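Local coordinates for protein histidine acid phosphatase (PDB 6RXD) that removes phosphate groups from inositol polyphosphates such as phytate, as a histidine acid phytase, and probably also dephosphorylates 2,3-bisphosphoglycerate, at residues Glu251-Lys256 and Tyr262-Thr267; Gly70-Glu75 and Ala79-Asn84; Tyr53-Leu58 and Ala305-Asn310. One frame throughout, in Å; residues are numbered along the deposited sequence.

Interaction 1: residues Glu251-Lys256 and Tyr262-Thr267. With ZN (zinc ion), chain C.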
loop_
_atom_site.group_PDB
_atom_site.type_symbol
_atom_site.label_atom_id
_atom_site.label_comp_id
_atom_site.label_asym_id
_atom_site.label_seq_id
_atom_site.Cartn_x
_atom_site.Cartn_y
_atom_site.Cartn_z
ATOM N N GLU A 251 24.969 -22.916 -15.946
ATOM C CA GLU A 251 23.991 -23.431 -16.898
ATOM C C GLU A 251 23.583 -24.844 -16.551
ATOM O O GLU A 251 22.405 -25.203 -16.603
ATOM C CB GLU A 251 24.591 -23.422 -18.303
ATOM C CG GLU A 251 24.843 -22.045 -18.860
ATOM C CD GLU A 251 23.576 -21.245 -19.051
ATOM O OE1 GLU A 251 22.469 -21.829 -19.162
ATOM O OE2 GLU A 251 23.708 -20.013 -19.094
ATOM N N GLU A 252 24.574 -25.649 -16.195
ATOM C CA GLU A 252 24.344 -27.037 -15.825
ATOM C C GLU A 252 23.432 -27.157 -14.599
ATOM O O GLU A 252 22.529 -27.988 -14.559
ATOM C CB GLU A 252 25.693 -27.717 -15.580
ATOM C CG GLU A 252 25.628 -29.143 -15.095
ATOM C CD GLU A 252 27.011 -29.704 -14.824
ATOM O OE1 GLU A 252 27.732 -29.127 -13.979
ATOM O OE2 GLU A 252 27.384 -30.707 -15.468
ATOM N N PHE A 253 23.653 -26.312 -13.601
ATOM C CA PHE A 253 22.806 -26.332 -12.414
ATOM C C PHE A 253 21.372 -25.927 -12.765
ATOM O O PHE A 253 20.407 -26.587 -12.373
ATOM C CB PHE A 253 23.394 -25.390 -11.363
ATOM C CG PHE A 253 22.707 -25.452 -10.026
ATOM C CD1 PHE A 253 21.725 -24.535 -9.695
ATOM C CD2 PHE A 253 23.062 -26.417 -9.092
ATOM C CE1 PHE A 253 21.095 -24.580 -8.447
ATOM C CE2 PHE A 253 22.441 -26.474 -7.855
ATOM C CZ PHE A 253 21.459 -25.547 -7.532
ATOM N N LEU A 254 21.234 -24.852 -13.527
ATOM C CA LEU A 254 19.909 -24.339 -13.861
ATOM C C LEU A 254 19.177 -25.280 -14.806
ATOM O O LEU A 254 17.960 -25.341 -14.793
ATOM C CB LEU A 254 20.027 -22.953 -14.487
ATOM C CG LEU A 254 20.526 -21.881 -13.521
ATOM C CD1 LEU A 254 20.812 -20.575 -14.254
ATOM C CD2 LEU A 254 19.527 -21.668 -12.385
ATOM N N ALA A 255 19.921 -26.010 -15.630
ATOM C CA ALA A 255 19.290 -26.975 -16.523
ATOM C C ALA A 255 18.656 -28.120 -15.735
ATOM O O ALA A 255 17.599 -28.622 -16.108
ATOM C CB ALA A 255 20.283 -27.501 -17.548
ATOM N N LYS A 256 19.307 -28.540 -14.651
ATOM C CA LYS A 256 18.718 -29.552 -13.778
ATOM C C LYS A 256 17.466 -29.051 -13.072
ATOM O O LYS A 256 16.545 -29.821 -12.809
ATOM C CB LYS A 256 19.733 -30.069 -12.758
ATOM C CG LYS A 256 20.890 -30.843 -13.381
ATOM C CD LYS A 256 21.729 -31.530 -12.317
ATOM C CE LYS A 256 23.065 -31.994 -12.885
ATOM N NZ LYS A 256 23.869 -32.744 -11.878
ATOM N N TYR A 262 15.994 -30.838 -9.687
ATOM C CA TYR A 262 16.092 -30.083 -8.446
ATOM C C TYR A 262 14.735 -29.535 -8.058
ATOM O O TYR A 262 13.927 -29.173 -8.915
ATOM C CB TYR A 262 17.045 -28.906 -8.598
ATOM C CG TYR A 262 18.517 -29.236 -8.582
ATOM C CD1 TYR A 262 19.056 -30.133 -7.665
ATOM C CD2 TYR A 262 19.382 -28.606 -9.467
ATOM C CE1 TYR A 262 20.414 -30.402 -7.649
ATOM C CE2 TYR A 262 20.731 -28.875 -9.462
ATOM C CZ TYR A 262 21.245 -29.769 -8.556
ATOM O OH TYR A 262 22.599 -30.012 -8.563
ATOM N N LYS A 263 14.521 -29.445 -6.753
ATOM C CA LYS A 263 13.255 -29.001 -6.198
ATOM C C LYS A 263 13.523 -28.708 -4.727
ATOM O O LYS A 263 14.111 -29.523 -4.019
ATOM C CB LYS A 263 12.212 -30.111 -6.347
ATOM C CG LYS A 263 10.766 -29.652 -6.366
ATOM C CD LYS A 263 9.847 -30.788 -6.827
ATOM C CE LYS A 263 10.081 -31.136 -8.298
ATOM N NZ LYS A 263 9.638 -32.514 -8.673
ATOM N N TRP A 264 13.127 -27.528 -4.265
ATOM C CA TRP A 264 13.373 -27.199 -2.861
ATOM C C TRP A 264 12.103 -26.858 -2.133
ATOM O O TRP A 264 11.281 -26.098 -2.644
ATOM C CB TRP A 264 14.382 -26.045 -2.727
ATOM C CG TRP A 264 15.714 -26.425 -3.256
ATOM C CD1 TRP A 264 16.681 -27.136 -2.609
ATOM C CD2 TRP A 264 16.230 -26.131 -4.558
ATOM N NE1 TRP A 264 17.770 -27.309 -3.429
ATOM C CE2 TRP A 264 17.522 -26.694 -4.632
ATOM C CE3 TRP A 264 15.728 -25.438 -5.666
ATOM C CZ2 TRP A 264 18.315 -26.600 -5.781
ATOM C CZ3 TRP A 264 16.517 -25.337 -6.801
ATOM C CH2 TRP A 264 17.800 -25.912 -6.849
ATOM N N TYR A 265 11.943 -27.435 -0.945
ATOM C CA TYR A 265 10.815 -27.122 -0.079
ATOM C C TYR A 265 11.302 -26.370 1.135
ATOM O O TYR A 265 12.478 -26.435 1.494
ATOM C CB TYR A 265 10.099 -28.405 0.370
ATOM C CG TYR A 265 9.449 -29.143 -0.768
ATOM C CD1 TYR A 265 8.128 -28.897 -1.107
ATOM C CD2 TYR A 265 10.166 -30.067 -1.523
ATOM C CE1 TYR A 265 7.529 -29.560 -2.170
ATOM C CE2 TYR A 265 9.565 -30.743 -2.583
ATOM C CZ TYR A 265 8.252 -30.477 -2.898
ATOM O OH TYR A 265 7.650 -31.133 -3.944
ATOM N N ASN A 266 10.386 -25.659 1.774
ATOM C CA ASN A 266 10.727 -24.837 2.926
ATOM C C ASN A 266 10.806 -25.667 4.209
ATOM O O ASN A 266 10.003 -25.507 5.131
ATOM C CB ASN A 266 9.710 -23.705 3.050
ATOM C CG ASN A 266 10.137 -22.646 4.040
ATOM O OD1 ASN A 266 11.269 -22.668 4.537
ATOM N ND2 ASN A 266 9.235 -21.712 4.341
ATOM N N THR A 267 11.804 -26.546 4.251
ATOM C CA THR A 267 12.013 -27.453 5.373
ATOM C C THR A 267 13.466 -27.368 5.831
ATOM O O THR A 267 14.268 -26.653 5.233
ATOM C CB THR A 267 11.723 -28.900 4.976
ATOM O OG1 THR A 267 12.643 -29.302 3.949
ATOM C CG2 THR A 267 10.288 -29.041 4.465
HETATM ZN ZN ZN C . 21.939 -18.977 -19.907
HETATM O O HOH W 1 24.212 -29.774 -10.842
#
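The aromatic cluster of F253, Y262 and W264 packs at the bend where the chain passes from helix 251-258 to the short strand 264-265. In F253, chi1 of -173° turns the ring so that Y262 CE2 comes over one of its faces. The evidence for the overlap is that this atom is displaced toward the rim of the F253 ring, with F253 CE2 at 3.4 Å from Y262 CE2. The planes are 37° apart, too tilted for a parallel stack and too flat for a T-shaped one. W264 meets F253 differently: F253 CZ and W264 CH2 touch rim to rim at 3.7 Å, neither ring lying over the other, with planes 22° apart. K256 CB packs obliquely against the Y262 ring, 3.6 Å from Y262 CD2, and the carbonyl oxygen F253 O lies in the plane of that ring, at its edge. The backbone link between the two segments is weak, Y262 N to K256 O at 3.3 Å.

The polar ends of the cluster are bonded to helix 55-69, Y262 OH to D69 and W264 NE1 to T65. On the same helix A66 touches F253, T65 touches Y262 and M62 touches W264. A water donates to Y262 OH at 2.8 Å and accepts a weak bond from K256 NZ, so it joins the ends of the tyrosine and the lysine. Helix 251-258 also brings E251, in its first turn, to a zinc site shared with H242: E251 OE2 binds the zinc ion at 2.2 Å, whereas E251 OE1 stays 3.0 Å from the metal.

Interaction 2: residues Gly70-Glu75 and Ala79-Asn84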
loop_
_atom_site.group_PDB
_atom_site.type_symbol
_atom_site.label_atom_id
_atom_site.label_comp_id
_atom_site.label_asym_id
_atom_site.label_seq_id
_atom_site.Cartn_x
_atom_site.Cartn_y
_atom_site.Cartn_z
ATOM N N GLY A 70 28.534 -27.813 -6.770
ATOM C CA GLY A 70 29.366 -26.976 -7.624
ATOM C C GLY A 70 28.540 -26.189 -8.626
ATOM O O GLY A 70 28.936 -26.017 -9.791
ATOM N N GLY A 71 27.398 -25.689 -8.168
ATOM C CA GLY A 71 26.466 -24.988 -9.038
ATOM C C GLY A 71 26.566 -23.473 -9.074
ATOM O O GLY A 71 25.787 -22.826 -9.772
ATOM N N PHE A 72 27.493 -22.886 -8.321
ATOM C CA PHE A 72 27.719 -21.451 -8.428
ATOM C C PHE A 72 28.748 -21.168 -9.514
ATOM O O PHE A 72 29.622 -21.999 -9.792
ATOM C CB PHE A 72 28.215 -20.865 -7.100
ATOM C CG PHE A 72 27.135 -20.707 -6.068
ATOM C CD1 PHE A 72 26.189 -19.695 -6.186
ATOM C CD2 PHE A 72 27.039 -21.588 -4.999
ATOM C CE1 PHE A 72 25.184 -19.546 -5.237
ATOM C CE2 PHE A 72 26.038 -21.443 -4.050
ATOM C CZ PHE A 72 25.111 -20.420 -4.165
ATOM N N LYS A 73 28.652 -19.992 -10.125
ATOM C CA LYS A 73 29.597 -19.628 -11.183
ATOM C C LYS A 73 31.024 -19.399 -10.686
ATOM O O LYS A 73 31.990 -19.598 -11.432
ATOM C CB LYS A 73 29.093 -18.415 -11.972
ATOM C CG LYS A 73 27.962 -18.762 -12.924
ATOM C CD LYS A 73 27.926 -17.819 -14.124
ATOM C CE LYS A 73 27.200 -18.447 -15.311
ATOM N NZ LYS A 73 26.731 -17.397 -16.265
ATOM N N SER A 74 31.158 -18.998 -9.425
ATOM C CA SER A 74 32.477 -18.839 -8.805
ATOM C C SER A 74 32.374 -18.879 -7.285
ATOM O O SER A 74 31.275 -18.779 -6.722
ATOM C CB SER A 74 33.139 -17.525 -9.231
ATOM O OG SER A 74 32.559 -16.423 -8.559
ATOM N N GLU A 75 33.525 -19.024 -6.630
ATOM C CA GLU A 75 33.599 -19.013 -5.173
ATOM C C GLU A 75 33.195 -17.661 -4.613
ATOM O O GLU A 75 32.508 -17.583 -3.592
ATOM C CB GLU A 75 35.020 -19.355 -4.713
ATOM C CG GLU A 75 35.363 -20.824 -4.825
ATOM C CD GLU A 75 34.672 -21.654 -3.765
ATOM O OE1 GLU A 75 34.630 -21.212 -2.598
ATOM O OE2 GLU A 75 34.171 -22.748 -4.099
ATOM N N ALA A 79 29.938 -16.984 -2.161
ATOM C CA ALA A 79 30.044 -16.285 -0.886
ATOM C C ALA A 79 29.141 -15.062 -0.820
ATOM O O ALA A 79 28.533 -14.788 0.212
ATOM C CB ALA A 79 31.507 -15.899 -0.608
ATOM N N GLU A 80 29.054 -14.328 -1.924
ATOM C CA GLU A 80 28.256 -13.103 -1.930
ATOM C C GLU A 80 26.765 -13.411 -1.845
ATOM O O GLU A 80 26.032 -12.726 -1.111
ATOM C CB GLU A 80 28.566 -12.217 -3.147
ATOM C CG GLU A 80 27.704 -10.959 -3.249
ATOM C CD GLU A 80 28.083 -9.881 -2.244
ATOM O OE1 GLU A 80 29.092 -10.042 -1.520
ATOM O OE2 GLU A 80 27.375 -8.854 -2.183
ATOM N N PHE A 81 26.322 -14.445 -2.546
ATOM C CA PHE A 81 24.911 -14.832 -2.526
ATOM C C PHE A 81 24.500 -15.268 -1.116
ATOM O O PHE A 81 23.485 -14.817 -0.585
ATOM C CB PHE A 81 24.676 -15.952 -3.541
ATOM C CG PHE A 81 23.225 -16.258 -3.795
ATOM C CD1 PHE A 81 22.417 -15.359 -4.473
ATOM C CD2 PHE A 81 22.682 -17.456 -3.370
ATOM C CE1 PHE A 81 21.078 -15.653 -4.704
ATOM C CE2 PHE A 81 21.353 -17.763 -3.610
ATOM C CZ PHE A 81 20.554 -16.866 -4.275
ATOM N N VAL A 82 25.307 -16.121 -0.486
ATOM C CA VAL A 82 25.014 -16.593 0.864
ATOM C C VAL A 82 25.057 -15.436 1.874
ATOM O O VAL A 82 24.262 -15.377 2.812
ATOM C CB VAL A 82 25.980 -17.736 1.278
ATOM C CG1 VAL A 82 25.723 -18.179 2.716
ATOM C CG2 VAL A 82 25.843 -18.920 0.325
ATOM N N LYS A 83 25.980 -14.495 1.673
ATOM C CA LYS A 83 26.062 -13.322 2.561
ATOM C C LYS A 83 24.800 -12.463 2.468
ATOM O O LYS A 83 24.290 -11.964 3.478
ATOM C CB LYS A 83 27.282 -12.458 2.220
ATOM C CG LYS A 83 27.413 -11.211 3.098
ATOM C CD LYS A 83 28.617 -10.340 2.706
ATOM C CE LYS A 83 28.659 -9.074 3.565
ATOM N NZ LYS A 83 29.768 -8.161 3.180
ATOM N N ASN A 84 24.301 -12.279 1.249
ATOM C CA ASN A 84 23.102 -11.463 1.049
ATOM C C ASN A 84 21.904 -12.102 1.739
ATOM O O ASN A 84 21.139 -11.435 2.449
ATOM C CB ASN A 84 22.813 -11.271 -0.449
ATOM C CG ASN A 84 23.743 -10.266 -1.093
ATOM O OD1 ASN A 84 24.165 -9.312 -0.448
ATOM N ND2 ASN A 84 24.085 -10.485 -2.359
#
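F72, in the loop after helix 55-69, and F81, in the second turn of helix 75-95, form the apolar half of this contact. F72 is the residue most buried by it. Its CE1 lies 3.8 Å from F81 CD2, and CZ is nearly as close to that same atom, so a corner of the F72 ring meets one side of F81. F81 CD2 sits at the edge of the F72 ring, near its plane. With planes 55° apart and centroids 5.9 Å apart, the pair is oblique. The chi1 of F81, -169°, leaves its CB and CD2 both facing F72 CE1, with F81 CB 4.0 Å from that atom. Both rings additionally meet F249 and rest on A63 of helix 55-69.

The polar half belongs to E75 and A79. A79 N donates to E75 O at 3.0 Å, and the N-H...O angle of 169° shows a nearly straight bond, while A79 CB lies 3.6 Å from the same oxygen. The carboxylate of E75 turns elsewhere, OE2 pairing with K78 in a salt bridge. This backbone bond closes the first turn of helix 75-95, and S74 OG caps I77 N: an N-capped helix start within a helix-loop-helix connection.

Interaction 3: residues Tyr53-Leu58 and Ala305-Asn310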
loop_
_atom_site.group_PDB
_atom_site.type_symbol
_atom_site.label_atom_id
_atom_site.label_comp_id
_atom_site.label_asym_id
_atom_site.label_seq_id
_atom_site.Cartn_x
_atom_site.Cartn_y
_atom_site.Cartn_z
ATOM N N TYR A 53 9.703 -16.509 7.118
ATOM C CA TYR A 53 10.930 -17.152 6.669
ATOM C C TYR A 53 10.558 -18.050 5.498
ATOM O O TYR A 53 10.103 -19.187 5.682
ATOM C CB TYR A 53 11.552 -17.940 7.833
ATOM C CG TYR A 53 12.896 -18.588 7.548
ATOM C CD1 TYR A 53 13.954 -17.863 7.005
ATOM C CD2 TYR A 53 13.109 -19.926 7.847
ATOM C CE1 TYR A 53 15.188 -18.477 6.746
ATOM C CE2 TYR A 53 14.323 -20.539 7.604
ATOM C CZ TYR A 53 15.362 -19.813 7.057
ATOM O OH TYR A 53 16.569 -20.445 6.817
ATOM N N LYS A 54 10.732 -17.526 4.290
ATOM C CA LYS A 54 10.148 -18.155 3.109
ATOM C C LYS A 54 10.996 -17.914 1.866
ATOM O O LYS A 54 11.689 -18.830 1.409
ATOM C CB LYS A 54 8.712 -17.655 2.897
ATOM C CG LYS A 54 8.015 -18.279 1.690
ATOM C CD LYS A 54 6.575 -17.765 1.524
ATOM C CE LYS A 54 6.538 -16.277 1.197
ATOM N NZ LYS A 54 5.139 -15.821 0.927
ATOM N N TYR A 55 10.944 -16.700 1.318
ATOM C CA TYR A 55 11.739 -16.377 0.133
ATOM C C TYR A 55 13.223 -16.492 0.459
ATOM O O TYR A 55 14.019 -17.022 -0.330
ATOM C CB TYR A 55 11.443 -14.956 -0.348
ATOM C CG TYR A 55 10.037 -14.756 -0.889
ATOM C CD1 TYR A 55 9.455 -15.692 -1.735
ATOM C CD2 TYR A 55 9.290 -13.638 -0.530
ATOM C CE1 TYR A 55 8.169 -15.507 -2.229
ATOM C CE2 TYR A 55 8.003 -13.444 -1.013
ATOM C CZ TYR A 55 7.450 -14.383 -1.861
ATOM O OH TYR A 55 6.173 -14.186 -2.349
ATOM N N ASP A 56 13.596 -15.972 1.623
ATOM C CA ASP A 56 14.973 -16.081 2.084
ATOM C C ASP A 56 15.339 -17.511 2.475
ATOM O O ASP A 56 16.464 -17.961 2.233
ATOM C CB ASP A 56 15.259 -15.093 3.240
ATOM C CG ASP A 56 14.272 -15.208 4.408
ATOM O OD1 ASP A 56 14.644 -14.797 5.529
ATOM O OD2 ASP A 56 13.124 -15.666 4.233
ATOM N N ALA A 57 14.377 -18.235 3.046
ATOM C CA ALA A 57 14.602 -19.631 3.407
ATOM C C ALA A 57 14.862 -20.474 2.163
ATOM O O ALA A 57 15.851 -21.212 2.086
ATOM C CB ALA A 57 13.404 -20.179 4.170
ATOM N N LEU A 58 13.954 -20.376 1.196
ATOM C CA LEU A 58 14.025 -21.241 0.025
ATOM C C LEU A 58 15.287 -20.989 -0.785
ATOM O O LEU A 58 15.905 -21.932 -1.299
ATOM C CB LEU A 58 12.779 -21.067 -0.854
ATOM C CG LEU A 58 11.495 -21.703 -0.316
ATOM C CD1 LEU A 58 10.285 -21.200 -1.080
ATOM C CD2 LEU A 58 11.598 -23.213 -0.418
ATOM N N ALA A 305 13.728 -17.046 -9.467
ATOM C CA ALA A 305 13.945 -15.658 -9.865
ATOM C C ALA A 305 12.932 -14.729 -9.201
ATOM O O ALA A 305 13.286 -13.631 -8.751
ATOM C CB ALA A 305 13.899 -15.509 -11.397
ATOM N N MET A 306 11.668 -15.149 -9.148
ATOM C CA MET A 306 10.661 -14.318 -8.505
ATOM C C MET A 306 10.919 -14.225 -7.008
ATOM O O MET A 306 10.658 -13.187 -6.406
ATOM C CB MET A 306 9.239 -14.830 -8.793
ATOM C CG MET A 306 8.763 -14.599 -10.237
ATOM S SD MET A 306 8.693 -12.857 -10.747
ATOM C CE MET A 306 7.815 -12.158 -9.354
ATOM N N ASP A 307 11.444 -15.285 -6.402
ATOM C CA ASP A 307 11.833 -15.202 -4.993
ATOM C C ASP A 307 12.978 -14.209 -4.800
ATOM O O ASP A 307 12.960 -13.418 -3.847
ATOM C CB ASP A 307 12.209 -16.579 -4.431
ATOM C CG ASP A 307 11.016 -17.497 -4.305
ATOM O OD1 ASP A 307 9.894 -17.049 -4.604
ATOM O OD2 ASP A 307 11.201 -18.664 -3.906
ATOM N N LEU A 308 13.943 -14.227 -5.715
ATOM C CA LEU A 308 15.079 -13.306 -5.642
ATOM C C LEU A 308 14.598 -11.871 -5.853
ATOM O O LEU A 308 15.044 -10.949 -5.161
ATOM C CB LEU A 308 16.161 -13.670 -6.678
ATOM C CG LEU A 308 17.472 -12.874 -6.603
ATOM C CD1 LEU A 308 18.048 -13.005 -5.202
ATOM C CD2 LEU A 308 18.457 -13.411 -7.630
ATOM N N TYR A 309 13.681 -11.684 -6.800
ATOM C CA TYR A 309 13.086 -10.369 -7.012
ATOM C C TYR A 309 12.342 -9.905 -5.764
ATOM O O TYR A 309 12.422 -8.736 -5.388
ATOM C CB TYR A 309 12.153 -10.379 -8.226
ATOM C CG TYR A 309 11.404 -9.076 -8.404
ATOM C CD1 TYR A 309 12.051 -7.938 -8.869
ATOM C CD2 TYR A 309 10.055 -8.986 -8.108
ATOM C CE1 TYR A 309 11.354 -6.736 -9.024
ATOM C CE2 TYR A 309 9.368 -7.804 -8.263
ATOM C CZ TYR A 309 10.021 -6.688 -8.717
ATOM O OH TYR A 309 9.313 -5.516 -8.857
ATOM N N ASN A 310 11.621 -10.810 -5.103
ATOM C CA ASN A 310 10.931 -10.422 -3.871
ATOM C C ASN A 310 11.899 -9.973 -2.775
ATOM O O ASN A 310 11.572 -9.096 -1.967
ATOM C CB ASN A 310 10.010 -11.542 -3.364
ATOM C CG ASN A 310 8.610 -11.447 -3.965
ATOM O OD1 ASN A 310 7.787 -10.646 -3.516
ATOM N ND2 ASN A 310 8.349 -12.237 -4.989
#
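With CG anti to the carbonyl carbon in both Y55 (chi1 -67°) and D307, OD1 of D307 is brought to the CD1 side of the Y55 ring, between the first turn of helix 55-69 and the middle of helix 301-317. This helix-helix contact centres on the Y55 ring. N310 covers one face: its CB lies 3.8 Å from the Y55 ring centroid, which meets the geometry of a CH-pi contact. The N310 amide continues the overlap, its plane only 15° from that of the ring and CG 3.6 Å from Y55 CE2. K54 CE lies over the opposite face, toward the rim, 3.7 Å above the plane, so the tyrosine is sandwiched between an amide and a lysine chain.

D307 crosses Y55 at about a right angle, the carboxylate 50° from the ring plane, with OD1 3.2 Å from Y55 CD1; its other oxygen, OD2, is 3.9 Å from L58 CD1. Strand 297-298 adds I298 beside both L58 and D307.

What fixes the stacked amide is its own helix: N310 ND2 donates to M306 O at 2.9 Å. That oxygen also takes the helical bond from N310 N, and the two donors arrive from opposite faces of the carbonyl plane.

How the interactions relate
Helix 55-69 runs through all three contacts: its first turn is one side of interaction 3, its later residues back the aromatic rings of interactions 1 and 2, and the loop after it opens interaction 2. All are partly buried, but the centre of interaction 3 lies about 20 Å from that of the chain, against 33 and 34 Å for the others. It joins helices far apart in sequence through mixed ring, amide and carboxylate contacts; interactions 1 and 2 are short-range closures built on oblique aromatic pairs and one backbone bond each. F249 meets rings of both. F253 CD2 packs on G71 CA at 3.7 Å, and N266 ND2 hydrogen-bonds to Y53 O, tying 262-267 to 53-58.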